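Local coordinates for Serine/threonine-protein phosphatase 2A regulatory subunit B'' subunit alpha (Homo sapiens, PDB 4I5J) that serves as a calcium-binding regulatory subunit of protein phosphatase 2A, here its EF-hand-containing part, and might modulate the substrate selectivity, activity and location of the catalytic enzyme, at residues Arg197-Asp202 with Asp268-Leu273; Ile150-Phe155 with Leu212-Glu217; Thr190-Trp195 with Ile252-Leu257; Asp143-Ser148 with Ile181-Lys186. All coordinates share one frame; numbering follows the deposited sequence.

In the fold
Interactions 1 and 4 are buried, whereas interactions 2 and 3 are partly so. Interactions 1 to 3 use the helices that flank the calcium loop, while interaction 4 lies apart from it. Helix 189-199, which enters the metal loop, serves interactions 1 and 3; helix 209-226, which leaves it, carries one side of interaction 2. The chemistry follows position. Interaction 1 sets a methionine among aromatic rings beside metal-binding aspartates, and interaction 2 puts a phenylalanine against an isoleucine and the aliphatic part of an arginine. A leucine fills interaction 3. Interaction 4 holds a buried carboxylate. R153 of interaction 2 ties into the first through C198 O, and S147 of interaction 4 meets F271 by a backbone bond.

Interaction 1 of 4, residues Arg197-Asp202 with Asp268-Leu273. With CA (calcium ion), chain B.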
loop_
_atom_site.group_PDB
_atom_site.type_symbol
_atom_site.label_atom_id
_atom_site.label_comp_id
_atom_site.label_asym_id
_atom_site.label_seq_id
_atom_site.Cartn_x
_atom_site.Cartn_y
_atom_site.Cartn_z
ATOM N N ARG A 197 -2.680 3.382 9.898
ATOM C CA ARG A 197 -2.571 2.222 10.782
ATOM C C ARG A 197 -1.173 2.127 11.397
ATOM O O ARG A 197 -1.000 1.624 12.517
ATOM C CB ARG A 197 -2.825 0.945 9.980
ATOM C CG ARG A 197 -4.271 0.619 9.777
ATOM C CD ARG A 197 -4.460 -0.308 8.582
ATOM N NE ARG A 197 -5.852 -0.723 8.518
ATOM C CZ ARG A 197 -6.266 -1.954 8.783
ATOM N NH1 ARG A 197 -5.384 -2.904 9.095
ATOM N NH2 ARG A 197 -7.559 -2.236 8.703
ATOM N N CYS A 198 -0.156 2.563 10.648
ATOM C CA CYS A 198 1.199 2.538 11.209
ATOM C C CYS A 198 1.359 3.602 12.295
ATOM O O CYS A 198 1.991 3.352 13.317
ATOM C CB CYS A 198 2.257 2.752 10.134
ATOM S SG CYS A 198 2.391 1.389 8.998
ATOM N N MET A 199 0.784 4.781 12.072
ATOM C CA MET A 199 0.869 5.865 13.058
ATOM C C MET A 199 -0.042 5.659 14.257
ATOM O O MET A 199 0.243 6.160 15.350
ATOM C CB MET A 199 0.584 7.224 12.422
ATOM C CG MET A 199 1.682 7.660 11.451
ATOM S SD MET A 199 1.561 9.411 11.016
ATOM C CE MET A 199 1.968 10.129 12.626
ATOM N N ASP A 200 -1.129 4.920 14.068
ATOM C CA ASP A 200 -2.040 4.660 15.177
ATOM C C ASP A 200 -1.448 3.599 16.097
ATOM O O ASP A 200 -1.927 2.467 16.136
ATOM C CB ASP A 200 -3.412 4.222 14.658
ATOM C CG ASP A 200 -4.449 4.121 15.762
ATOM O OD1 ASP A 200 -4.162 4.547 16.891
ATOM O OD2 ASP A 200 -5.556 3.613 15.501
ATOM N N VAL A 201 -0.405 3.974 16.831
ATOM C CA VAL A 201 0.333 3.019 17.650
ATOM C C VAL A 201 -0.555 2.129 18.523
ATOM O O VAL A 201 -0.412 0.907 18.503
ATOM C CB VAL A 201 1.347 3.723 18.542
ATOM C CG1 VAL A 201 2.057 2.706 19.455
ATOM C CG2 VAL A 201 2.346 4.500 17.700
ATOM N N ASP A 202 -1.477 2.729 19.274
ATOM C CA ASP A 202 -2.308 1.954 20.203
ATOM C C ASP A 202 -3.528 1.342 19.519
ATOM O O ASP A 202 -4.302 0.626 20.138
ATOM C CB ASP A 202 -2.731 2.799 21.420
ATOM C CG ASP A 202 -3.580 4.017 21.041
ATOM O OD1 ASP A 202 -4.109 4.069 19.915
ATOM O OD2 ASP A 202 -3.712 4.945 21.873
ATOM N N ASP A 268 4.790 12.711 5.637
ATOM C CA ASP A 268 6.209 13.025 5.441
ATOM C C ASP A 268 6.789 13.752 6.643
ATOM O O ASP A 268 7.896 13.463 7.098
ATOM C CB ASP A 268 6.405 13.882 4.183
ATOM C CG ASP A 268 6.102 13.122 2.906
ATOM O OD1 ASP A 268 6.197 11.867 2.906
ATOM O OD2 ASP A 268 5.768 13.784 1.900
ATOM N N THR A 269 6.018 14.700 7.152
ATOM C CA THR A 269 6.427 15.518 8.269
ATOM C C THR A 269 6.771 14.641 9.470
ATOM O O THR A 269 7.692 14.947 10.207
ATOM C CB THR A 269 5.301 16.504 8.617
ATOM O OG1 THR A 269 5.068 17.366 7.495
ATOM C CG2 THR A 269 5.641 17.336 9.829
ATOM N N PHE A 270 6.054 13.531 9.651
ATOM C CA PHE A 270 6.298 12.642 10.800
ATOM C C PHE A 270 7.242 11.469 10.603
ATOM O O PHE A 270 7.732 10.899 11.591
ATOM C CB PHE A 270 4.983 12.148 11.408
ATOM C CG PHE A 270 4.222 13.227 12.113
ATOM C CD1 PHE A 270 3.073 13.771 11.558
ATOM C CD2 PHE A 270 4.695 13.741 13.315
ATOM C CE1 PHE A 270 2.394 14.787 12.204
ATOM C CE2 PHE A 270 4.033 14.762 13.959
ATOM C CZ PHE A 270 2.876 15.285 13.409
ATOM N N PHE A 271 7.499 11.074 9.357
ATOM C CA PHE A 271 8.361 9.911 9.173
ATOM C C PHE A 271 9.145 9.797 7.861
ATOM O O PHE A 271 9.759 8.764 7.610
ATOM C CB PHE A 271 7.613 8.608 9.489
ATOM C CG PHE A 271 6.424 8.343 8.603
ATOM C CD1 PHE A 271 6.600 7.888 7.304
ATOM C CD2 PHE A 271 5.136 8.498 9.082
ATOM C CE1 PHE A 271 5.518 7.623 6.495
ATOM C CE2 PHE A 271 4.048 8.237 8.278
ATOM C CZ PHE A 271 4.242 7.798 6.976
ATOM N N ASN A 272 9.139 10.849 7.043
ATOM C CA ASN A 272 10.005 10.915 5.853
ATOM C C ASN A 272 10.797 12.231 5.897
ATOM O O ASN A 272 10.412 13.230 5.279
ATOM C CB ASN A 272 9.192 10.759 4.551
ATOM C CG ASN A 272 10.074 10.529 3.307
ATOM O OD1 ASN A 272 11.116 11.164 3.131
ATOM N ND2 ASN A 272 9.635 9.623 2.434
ATOM N N LEU A 273 11.886 12.224 6.664
ATOM C CA LEU A 273 12.650 13.443 6.969
ATOM C C LEU A 273 13.107 14.150 5.713
ATOM O O LEU A 273 13.094 15.371 5.654
ATOM C CB LEU A 273 13.876 13.109 7.826
ATOM C CG LEU A 273 14.750 14.256 8.355
ATOM C CD1 LEU A 273 13.920 15.234 9.185
ATOM C CD2 LEU A 273 15.922 13.710 9.182
HETATM CA CA CA B . -4.143 6.012 18.636
HETATM O O HOH W 1 -4.426 7.142 20.755
#
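M199, the last helical residue before the calcium loop, reaches into the F270-F271 pair at the end of helix 263-271 and makes the whole contact there. Its apolar contacts come from the tip: CE lies 3.8 Å from F270 CB and approaches that ring obliquely. The sulfur does something different, a Met-aromatic contact. SD sits 3.9 Å from F271 CE2, in the plane of the ring and at its edge, where the C-H dipoles point outward. A bend at chi3 (68°) divides the work, turning the methyl to F270 while the sulfur stays with F271. An alanine in place of M199, lacking sulfur and methyl, would probably open a gap against F270 CB and leave the F271 edge without its partner.

Metal coordination takes over one residue later. D200 OD1 and D202 OD1 each bind the calcium ion at 2.3 Å, and a water bound to the metal donates to D202 OD2 at 2.6 Å. D204, V206 and E211 complete the EF-hand site, and D200 OD2 accepts from G205 N. The chemistry implies a sharp boundary: ionic, through carboxylate oxygens, at the calcium, while M199 meets helix 263-271 by dispersion and a sulfur-ring contact alone.

Interaction 2 of 4, residues Ile150-Phe155 with Leu212-Glu217; sequences IIERIF and LEYFYE
F215 meets I150 and R153 with the far end of its ring, and following it outward from the backbone shows how one aromatic can join several helices. At the root, CB packs against F270 O. With CG anti to the carbonyl carbon (chi1 -63°), the ring is directed at helix 148-154. F215 CD1 is the first ring atom to meet it, 4.1 Å from I150 CD1. F215 CE1 is more closely engaged, 3.7 Å from I150 CD1, which arrives obliquely. At the tip, F215 CZ stands 4.0 Å from R153 CG, which comes to the ring edge in its plane. One face of the ring carries Y214 CD2, 3.8 Å above the centre, so a neighbour on the same helix lies across it.

R153 thus offers only its aliphatic root to the aromatic. Its chain bends at chi2 and chi3, and the guanidinium plane, 54° from the ring, serves elsewhere: NE hydrogen-bonds to C198 O and NH2 to R197 O. Farther out, Y214 OH and E152 OE1 stay 4.3 Å apart.

Helix 209-226, the exiting helix of the EF-hand, crosses helix 148-154 at 122° between the segment directions, their axes 11.9 Å apart at closest. M199 of the entering helix 189-199 and V201 of the loop also touch F215, while F271 of helix 263-271 meets I150.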
loop_
_atom_site.group_PDB
_atom_site.type_symbol
_atom_site.label_atom_id
_atom_site.label_comp_id
_atom_site.label_asym_id
_atom_site.label_seq_id
_atom_site.Cartn_x
_atom_site.Cartn_y
_atom_site.Cartn_z
ATOM N N ILE A 150 8.554 4.329 12.110
ATOM C CA ILE A 150 7.507 3.924 11.182
ATOM C C ILE A 150 7.789 2.501 10.635
ATOM O O ILE A 150 6.878 1.692 10.529
ATOM C CB ILE A 150 7.295 4.973 10.055
ATOM C CG1 ILE A 150 5.849 4.936 9.565
ATOM C CG2 ILE A 150 8.353 4.831 8.934
ATOM C CD1 ILE A 150 4.824 5.426 10.633
ATOM N N ILE A 151 9.050 2.176 10.373
ATOM C CA ILE A 151 9.396 0.848 9.846
ATOM C C ILE A 151 9.074 -0.233 10.879
ATOM O O ILE A 151 8.496 -1.269 10.555
ATOM C CB ILE A 151 10.887 0.757 9.427
ATOM C CG1 ILE A 151 11.203 1.736 8.283
ATOM C CG2 ILE A 151 11.262 -0.670 9.051
ATOM C CD1 ILE A 151 10.457 1.492 7.003
ATOM N N GLU A 152 9.421 0.034 12.131
ATOM C CA GLU A 152 9.060 -0.848 13.233
ATOM C C GLU A 152 7.547 -1.046 13.274
ATOM O O GLU A 152 7.058 -2.156 13.509
ATOM C CB GLU A 152 9.586 -0.276 14.560
ATOM C CG GLU A 152 9.316 -1.122 15.787
ATOM C CD GLU A 152 10.051 -0.592 17.018
ATOM O OE1 GLU A 152 10.815 0.395 16.887
ATOM O OE2 GLU A 152 9.865 -1.159 18.118
ATOM N N ARG A 153 6.796 0.018 13.007
ATOM C CA ARG A 153 5.337 -0.107 12.952
ATOM C C ARG A 153 4.877 -0.987 11.786
ATOM O O ARG A 153 3.956 -1.793 11.920
ATOM C CB ARG A 153 4.685 1.276 12.901
ATOM C CG ARG A 153 4.817 2.082 14.215
ATOM C CD ARG A 153 4.007 1.438 15.323
ATOM N NE ARG A 153 2.601 1.382 14.932
ATOM C CZ ARG A 153 1.753 0.433 15.310
ATOM N NH1 ARG A 153 2.163 -0.540 16.113
ATOM N NH2 ARG A 153 0.496 0.467 14.897
ATOM N N ILE A 154 5.508 -0.830 10.636
ATOM C CA ILE A 154 5.203 -1.699 9.505
ATOM C C ILE A 154 5.399 -3.165 9.888
ATOM O O ILE A 154 4.600 -4.022 9.525
ATOM C CB ILE A 154 6.078 -1.353 8.315
ATOM C CG1 ILE A 154 5.593 -0.049 7.667
ATOM C CG2 ILE A 154 6.095 -2.500 7.313
ATOM C CD1 ILE A 154 6.733 0.684 6.920
ATOM N N PHE A 155 6.444 -3.438 10.662
ATOM C CA PHE A 155 6.773 -4.807 11.043
ATOM C C PHE A 155 6.052 -5.265 12.312
ATOM O O PHE A 155 6.320 -6.356 12.820
ATOM C CB PHE A 155 8.287 -4.948 11.207
ATOM C CG PHE A 155 8.999 -5.192 9.914
ATOM C CD1 PHE A 155 9.455 -6.454 9.595
ATOM C CD2 PHE A 155 9.189 -4.166 9.004
ATOM C CE1 PHE A 155 10.103 -6.697 8.401
ATOM C CE2 PHE A 155 9.830 -4.405 7.800
ATOM C CZ PHE A 155 10.295 -5.671 7.502
ATOM N N LEU A 212 1.721 11.291 17.742
ATOM C CA LEU A 212 2.442 12.237 16.905
ATOM C C LEU A 212 3.856 12.564 17.442
ATOM O O LEU A 212 4.832 12.588 16.672
ATOM C CB LEU A 212 1.630 13.520 16.703
ATOM C CG LEU A 212 0.300 13.365 15.954
ATOM C CD1 LEU A 212 -0.310 14.716 15.607
ATOM C CD2 LEU A 212 0.474 12.563 14.714
ATOM N N GLU A 213 3.977 12.806 18.746
ATOM C CA GLU A 213 5.272 13.214 19.294
ATOM C C GLU A 213 6.294 12.101 19.183
ATOM O O GLU A 213 7.468 12.337 18.899
ATOM C CB GLU A 213 5.176 13.649 20.763
ATOM C CG GLU A 213 6.487 14.301 21.245
ATOM C CD GLU A 213 6.546 14.470 22.744
ATOM O OE1 GLU A 213 5.630 13.973 23.442
ATOM O OE2 GLU A 213 7.510 15.094 23.223
ATOM N N TYR A 214 5.825 10.883 19.402
ATOM C CA TYR A 214 6.669 9.717 19.363
ATOM C C TYR A 214 7.406 9.634 18.018
ATOM O O TYR A 214 8.624 9.444 17.982
ATOM C CB TYR A 214 5.805 8.488 19.569
ATOM C CG TYR A 214 6.503 7.178 19.270
ATOM C CD1 TYR A 214 7.399 6.626 20.178
ATOM C CD2 TYR A 214 6.238 6.481 18.100
ATOM C CE1 TYR A 214 8.015 5.436 19.926
ATOM C CE2 TYR A 214 6.855 5.278 17.834
ATOM C CZ TYR A 214 7.750 4.764 18.746
ATOM O OH TYR A 214 8.370 3.563 18.496
ATOM N N PHE A 215 6.677 9.807 16.918
ATOM C CA PHE A 215 7.321 9.804 15.605
ATOM C C PHE A 215 8.157 11.045 15.413
ATOM O O PHE A 215 9.266 10.977 14.868
ATOM C CB PHE A 215 6.293 9.674 14.476
ATOM C CG PHE A 215 5.551 8.393 14.518
ATOM C CD1 PHE A 215 6.163 7.216 14.120
ATOM C CD2 PHE A 215 4.250 8.348 14.979
ATOM C CE1 PHE A 215 5.486 6.017 14.191
ATOM C CE2 PHE A 215 3.567 7.151 15.045
ATOM C CZ PHE A 215 4.178 5.989 14.663
ATOM N N TYR A 216 7.637 12.186 15.847
ATOM C CA TYR A 216 8.348 13.445 15.598
ATOM C C TYR A 216 9.658 13.542 16.385
ATOM O O TYR A 216 10.618 14.156 15.933
ATOM C CB TYR A 216 7.459 14.671 15.812
ATOM C CG TYR A 216 8.155 15.976 15.438
ATOM C CD1 TYR A 216 8.528 16.243 14.125
ATOM C CD2 TYR A 216 8.466 16.920 16.401
ATOM C CE1 TYR A 216 9.179 17.427 13.787
ATOM C CE2 TYR A 216 9.111 18.107 16.071
ATOM C CZ TYR A 216 9.467 18.353 14.768
ATOM O OH TYR A 216 10.111 19.534 14.448
ATOM N N GLU A 217 9.698 12.904 17.548
ATOM C CA GLU A 217 10.871 12.943 18.411
ATOM C C GLU A 217 12.048 12.152 17.837
ATOM O O GLU A 217 13.198 12.450 18.138
ATOM C CB GLU A 217 10.491 12.446 19.817
ATOM C CG GLU A 217 11.352 12.995 20.973
ATOM C CD GLU A 217 12.272 11.919 21.522
ATOM O OE1 GLU A 217 12.047 10.719 21.191
ATOM O OE2 GLU A 217 13.212 12.270 22.266
#

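Interaction 3 of 4, residues Thr190-Trp195 with Ile252-Leu257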
loop_
_atom_site.group_PDB
_atom_site.type_symbol
_atom_site.label_atom_id
_atom_site.label_comp_id
_atom_site.label_asym_id
_atom_site.label_seq_id
_atom_site.Cartn_x
_atom_site.Cartn_y
_atom_site.Cartn_z
ATOM N N THR A 190 -5.950 3.784 -0.025
ATOM C CA THR A 190 -5.378 2.633 0.656
ATOM C C THR A 190 -4.095 3.037 1.357
ATOM O O THR A 190 -3.853 2.680 2.516
ATOM C CB THR A 190 -5.080 1.464 -0.298
ATOM O OG1 THR A 190 -6.290 1.045 -0.929
ATOM C CG2 THR A 190 -4.506 0.286 0.479
ATOM N N SER A 191 -3.262 3.773 0.643
ATOM C CA SER A 191 -2.010 4.240 1.211
ATOM C C SER A 191 -2.232 5.084 2.470
ATOM O O SER A 191 -1.554 4.891 3.504
ATOM C CB SER A 191 -1.271 5.072 0.181
ATOM O OG SER A 191 -0.087 5.604 0.749
ATOM N N ILE A 192 -3.185 6.009 2.389
ATOM C CA ILE A 192 -3.495 6.889 3.516
ATOM C C ILE A 192 -3.931 6.058 4.714
ATOM O O ILE A 192 -3.577 6.372 5.846
ATOM C CB ILE A 192 -4.566 7.938 3.159
ATOM C CG1 ILE A 192 -4.073 8.823 2.018
ATOM C CG2 ILE A 192 -4.945 8.826 4.395
ATOM C CD1 ILE A 192 -5.166 9.766 1.483
ATOM N N GLU A 193 -4.670 4.978 4.472
ATOM C CA GLU A 193 -5.070 4.114 5.577
ATOM C C GLU A 193 -3.871 3.333 6.094
ATOM O O GLU A 193 -3.694 3.159 7.309
ATOM C CB GLU A 193 -6.170 3.145 5.155
ATOM C CG GLU A 193 -6.465 2.151 6.248
ATOM C CD GLU A 193 -7.824 1.525 6.105
ATOM O OE1 GLU A 193 -8.519 1.871 5.122
ATOM O OE2 GLU A 193 -8.181 0.687 6.967
ATOM N N TYR A 194 -3.032 2.895 5.157
ATOM C CA TYR A 194 -1.833 2.121 5.465
ATOM C C TYR A 194 -0.941 2.907 6.436
ATOM O O TYR A 194 -0.521 2.375 7.468
ATOM C CB TYR A 194 -1.095 1.801 4.158
ATOM C CG TYR A 194 0.138 0.927 4.258
ATOM C CD1 TYR A 194 0.078 -0.421 3.938
ATOM C CD2 TYR A 194 1.368 1.459 4.628
ATOM C CE1 TYR A 194 1.203 -1.225 3.993
ATOM C CE2 TYR A 194 2.510 0.661 4.684
ATOM C CZ TYR A 194 2.411 -0.685 4.371
ATOM O OH TYR A 194 3.521 -1.504 4.429
ATOM N N TRP A 195 -0.658 4.170 6.122
ATOM C CA TRP A 195 0.187 4.978 7.010
ATOM C C TRP A 195 -0.542 5.364 8.283
ATOM O O TRP A 195 0.079 5.517 9.335
ATOM C CB TRP A 195 0.749 6.206 6.301
ATOM C CG TRP A 195 1.578 5.790 5.158
ATOM C CD1 TRP A 195 1.314 5.994 3.836
ATOM C CD2 TRP A 195 2.781 5.013 5.215
ATOM N NE1 TRP A 195 2.288 5.404 3.068
ATOM C CE2 TRP A 195 3.201 4.799 3.889
ATOM C CE3 TRP A 195 3.544 4.485 6.260
ATOM C CZ2 TRP A 195 4.369 4.091 3.576
ATOM C CZ3 TRP A 195 4.697 3.775 5.957
ATOM C CH2 TRP A 195 5.100 3.586 4.624
ATOM N N ILE A 252 -7.033 12.776 15.898
ATOM C CA ILE A 252 -7.114 12.845 14.439
ATOM C C ILE A 252 -7.559 11.530 13.828
ATOM O O ILE A 252 -6.966 10.484 14.104
ATOM C CB ILE A 252 -5.753 13.259 13.838
ATOM C CG1 ILE A 252 -5.430 14.693 14.271
ATOM C CG2 ILE A 252 -5.764 13.168 12.302
ATOM C CD1 ILE A 252 -3.997 15.051 14.089
ATOM N N THR A 253 -8.602 11.578 12.995
ATOM C CA THR A 253 -9.137 10.371 12.385
ATOM C C THR A 253 -8.702 10.151 10.928
ATOM O O THR A 253 -8.175 11.040 10.256
ATOM C CB THR A 253 -10.685 10.338 12.420
ATOM O OG1 THR A 253 -11.215 11.290 11.489
ATOM C CG2 THR A 253 -11.209 10.629 13.814
ATOM N N LEU A 254 -8.939 8.946 10.433
ATOM C CA LEU A 254 -8.613 8.650 9.051
ATOM C C LEU A 254 -9.464 9.569 8.170
ATOM O O LEU A 254 -8.977 10.175 7.213
ATOM C CB LEU A 254 -8.909 7.186 8.758
ATOM C CG LEU A 254 -8.701 6.754 7.312
ATOM C CD1 LEU A 254 -7.238 6.932 6.919
ATOM C CD2 LEU A 254 -9.128 5.307 7.190
ATOM N N ARG A 255 -10.734 9.688 8.527
ATOM C CA ARG A 255 -11.629 10.617 7.865
ATOM C C ARG A 255 -11.053 12.040 7.813
ATOM O O ARG A 255 -11.114 12.675 6.763
ATOM C CB ARG A 255 -12.987 10.611 8.560
ATOM C CG ARG A 255 -14.111 11.224 7.753
ATOM C CD ARG A 255 -15.439 11.139 8.515
ATOM N NE ARG A 255 -16.582 11.268 7.615
ATOM C CZ ARG A 255 -17.106 12.427 7.229
ATOM N NH1 ARG A 255 -16.600 13.573 7.671
ATOM N NH2 ARG A 255 -18.142 12.441 6.401
ATOM N N ASP A 256 -10.490 12.539 8.921
ATOM C CA ASP A 256 -9.899 13.891 8.919
ATOM C C ASP A 256 -8.747 13.963 7.917
ATOM O O ASP A 256 -8.588 14.950 7.197
ATOM C CB ASP A 256 -9.349 14.287 10.289
ATOM C CG ASP A 256 -10.414 14.363 11.368
ATOM O OD1 ASP A 256 -11.557 14.796 11.109
ATOM O OD2 ASP A 256 -10.088 13.974 12.502
ATOM N N LEU A 257 -7.935 12.914 7.880
ATOM C CA LEU A 257 -6.766 12.909 6.997
ATOM C C LEU A 257 -7.125 12.771 5.506
ATOM O O LEU A 257 -6.504 13.427 4.670
ATOM C CB LEU A 257 -5.716 11.879 7.457
ATOM C CG LEU A 257 -4.911 12.345 8.688
ATOM C CD1 LEU A 257 -4.210 11.193 9.444
ATOM C CD2 LEU A 257 -3.887 13.419 8.287
#
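L254, the first residue of helix 254-260, lies inside the T253-D256 capping box and packs its isobutyl group against I192 and E193 on the entering helix of the EF-hand. The contact is mostly apolar. L254 CD1 lies 3.8 Å from E193 CA and is similarly close to I192 O, so it rests partly on helix backbone; it also meets I192 CG2 at 3.9 Å. L254 CD2 lies along the side chain of E193, 4.1 Å from E193 OE1. L257, one turn on, adds a looser touch, its CB 4.4 Å from I192 CG2. Replacing L254 with a serine would probably uncover the backbone at E193 and leave I192 CG2 with just the looser touch of L257.

The polar end of E193 has its partner within its own helix, a salt bridge from OE2 to R197 NE. I192 O forms a weak hydrogen bond with Y267 OH of helix 263-271.

Hydrogen bonds of the box fix this helix start. D256 N donates to T253 OG1 and T253 N to D256 OD2, each at 2.9 Å. That second bond is nearly straight (170°), yet it reaches OD2 from above the carboxylate plane, 35° out of it.

Interaction 4 of 4, residues Asp143-Ser148 with Ile181-Lys186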
loop_
_atom_site.group_PDB
_atom_site.type_symbol
_atom_site.label_atom_id
_atom_site.label_comp_id
_atom_site.label_asym_id
_atom_site.label_seq_id
_atom_site.Cartn_x
_atom_site.Cartn_y
_atom_site.Cartn_z
ATOM N N ASP A 143 17.318 5.297 0.394
ATOM C CA ASP A 143 18.285 5.999 1.236
ATOM C C ASP A 143 17.720 6.429 2.587
ATOM O O ASP A 143 17.758 7.615 2.931
ATOM C CB ASP A 143 18.859 7.199 0.483
ATOM C CG ASP A 143 19.604 6.788 -0.775
ATOM O OD1 ASP A 143 20.394 5.820 -0.710
ATOM O OD2 ASP A 143 19.391 7.421 -1.830
ATOM N N GLN A 144 17.197 5.456 3.334
ATOM C CA GLN A 144 16.619 5.689 4.663
ATOM C C GLN A 144 15.509 6.731 4.687
ATOM O O GLN A 144 15.347 7.442 5.684
ATOM C CB GLN A 144 17.700 6.078 5.670
ATOM C CG GLN A 144 18.574 4.935 6.100
ATOM C CD GLN A 144 19.886 5.415 6.652
ATOM O OE1 GLN A 144 20.702 5.982 5.926
ATOM N NE2 GLN A 144 20.101 5.207 7.943
ATOM N N ALA A 145 14.743 6.804 3.600
ATOM C CA ALA A 145 13.688 7.802 3.468
ATOM C C ALA A 145 12.676 7.708 4.609
ATOM O O ALA A 145 12.085 8.716 5.000
ATOM C CB ALA A 145 12.989 7.669 2.127
ATOM N N SER A 146 12.492 6.496 5.141
ATOM C CA SER A 146 11.543 6.242 6.226
ATOM C C SER A 146 12.236 6.070 7.580
ATOM O O SER A 146 13.353 5.546 7.657
ATOM C CB SER A 146 10.684 5.019 5.903
ATOM O OG SER A 146 9.890 5.250 4.751
ATOM N N SER A 147 11.564 6.517 8.644
ATOM C CA SER A 147 12.129 6.487 9.992
ATOM C C SER A 147 12.102 5.092 10.590
ATOM O O SER A 147 11.216 4.292 10.270
ATOM C CB SER A 147 11.360 7.453 10.908
ATOM O OG SER A 147 10.100 6.925 11.300
ATOM N N SER A 148 13.036 4.797 11.489
ATOM C CA SER A 148 13.051 3.481 12.117
ATOM C C SER A 148 11.768 3.193 12.899
ATOM O O SER A 148 11.403 2.026 13.114
ATOM C CB SER A 148 14.246 3.333 13.046
ATOM O OG SER A 148 13.944 3.849 14.327
ATOM N N ILE A 181 3.845 0.410 -3.003
ATOM C CA ILE A 181 2.807 1.258 -3.588
ATOM C C ILE A 181 2.443 2.408 -2.650
ATOM O O ILE A 181 2.240 3.551 -3.081
ATOM C CB ILE A 181 1.560 0.437 -3.965
ATOM C CG1 ILE A 181 1.936 -0.601 -5.030
ATOM C CG2 ILE A 181 0.446 1.352 -4.484
ATOM C CD1 ILE A 181 0.813 -1.556 -5.386
ATOM N N SER A 182 2.403 2.113 -1.352
ATOM C CA SER A 182 1.980 3.097 -0.368
ATOM C C SER A 182 3.065 4.126 -0.107
ATOM O O SER A 182 2.774 5.281 0.215
ATOM C CB SER A 182 1.590 2.387 0.928
ATOM O OG SER A 182 0.461 1.558 0.676
ATOM N N GLU A 183 4.323 3.703 -0.233
ATOM C CA GLU A 183 5.432 4.604 0.029
ATOM C C GLU A 183 5.576 5.603 -1.124
ATOM O O GLU A 183 5.854 6.787 -0.917
ATOM C CB GLU A 183 6.718 3.811 0.261
ATOM C CG GLU A 183 7.829 4.600 0.949
ATOM C CD GLU A 183 8.763 5.239 -0.049
ATOM O OE1 GLU A 183 9.687 5.964 0.382
ATOM O OE2 GLU A 183 8.578 5.008 -1.266
ATOM N N GLU A 184 5.322 5.134 -2.335
ATOM C CA GLU A 184 5.462 5.980 -3.511
ATOM C C GLU A 184 4.258 6.872 -3.775
ATOM O O GLU A 184 4.407 7.959 -4.326
ATOM C CB GLU A 184 5.763 5.118 -4.735
ATOM C CG GLU A 184 6.995 4.251 -4.520
ATOM C CD GLU A 184 7.552 3.663 -5.805
ATOM O OE1 GLU A 184 6.759 3.411 -6.747
ATOM O OE2 GLU A 184 8.788 3.456 -5.868
ATOM N N ASP A 185 3.072 6.411 -3.385
ATOM C CA ASP A 185 1.842 7.157 -3.639
ATOM C C ASP A 185 1.031 7.383 -2.364
ATOM O O ASP A 185 0.215 6.547 -2.002
ATOM C CB ASP A 185 0.984 6.387 -4.647
ATOM C CG ASP A 185 -0.329 7.087 -4.949
ATOM O OD1 ASP A 185 -0.476 8.278 -4.570
ATOM O OD2 ASP A 185 -1.209 6.448 -5.581
ATOM N N LYS A 186 1.216 8.511 -1.689
ATOM C CA LYS A 186 0.423 8.755 -0.487
ATOM C C LYS A 186 -0.864 9.525 -0.790
ATOM O O LYS A 186 -1.399 10.201 0.089
ATOM C CB LYS A 186 1.237 9.470 0.607
ATOM C CG LYS A 186 2.360 8.651 1.223
ATOM C CD LYS A 186 3.091 9.409 2.309
ATOM C CE LYS A 186 4.363 8.686 2.753
ATOM N NZ LYS A 186 5.420 8.547 1.672
#
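The carboxylate of E183 is the flat group that meets residues 143-148, and it does so through a single oxygen: E183 OE1 lies 4.1 Å from A145 CB. No atom of that loop stacks over either of its faces. S146 OG stands 4.4 Å from E183 CG and about as far from E183 OE1, too far in either case for a hydrogen bond. CG of the glutamate is anti to the backbone N (chi1 -162°), which sends the chain outward from helix 173-184, and a bend at chi2 (-93°) then swings the carboxylate round to the alanine. Y141 and W195 also touch this side chain.

The helix end has its own polar closure. K186 NZ folds back to E183 O in a weak hydrogen bond of 3.2 Å, and has a long, weak ion pair with D268. S147 caps helix 148-154 through OG to I150 N, and its backbone bonds to F271.

Between loop and helix, the match is a carboxylate set against a methyl, with a serine hydroxyl alongside at a distance. E183 OE1 is buried with no partner in the model, a setting that may raise the acid's pKa, though K186 NZ nearby would probably offset part of the effect.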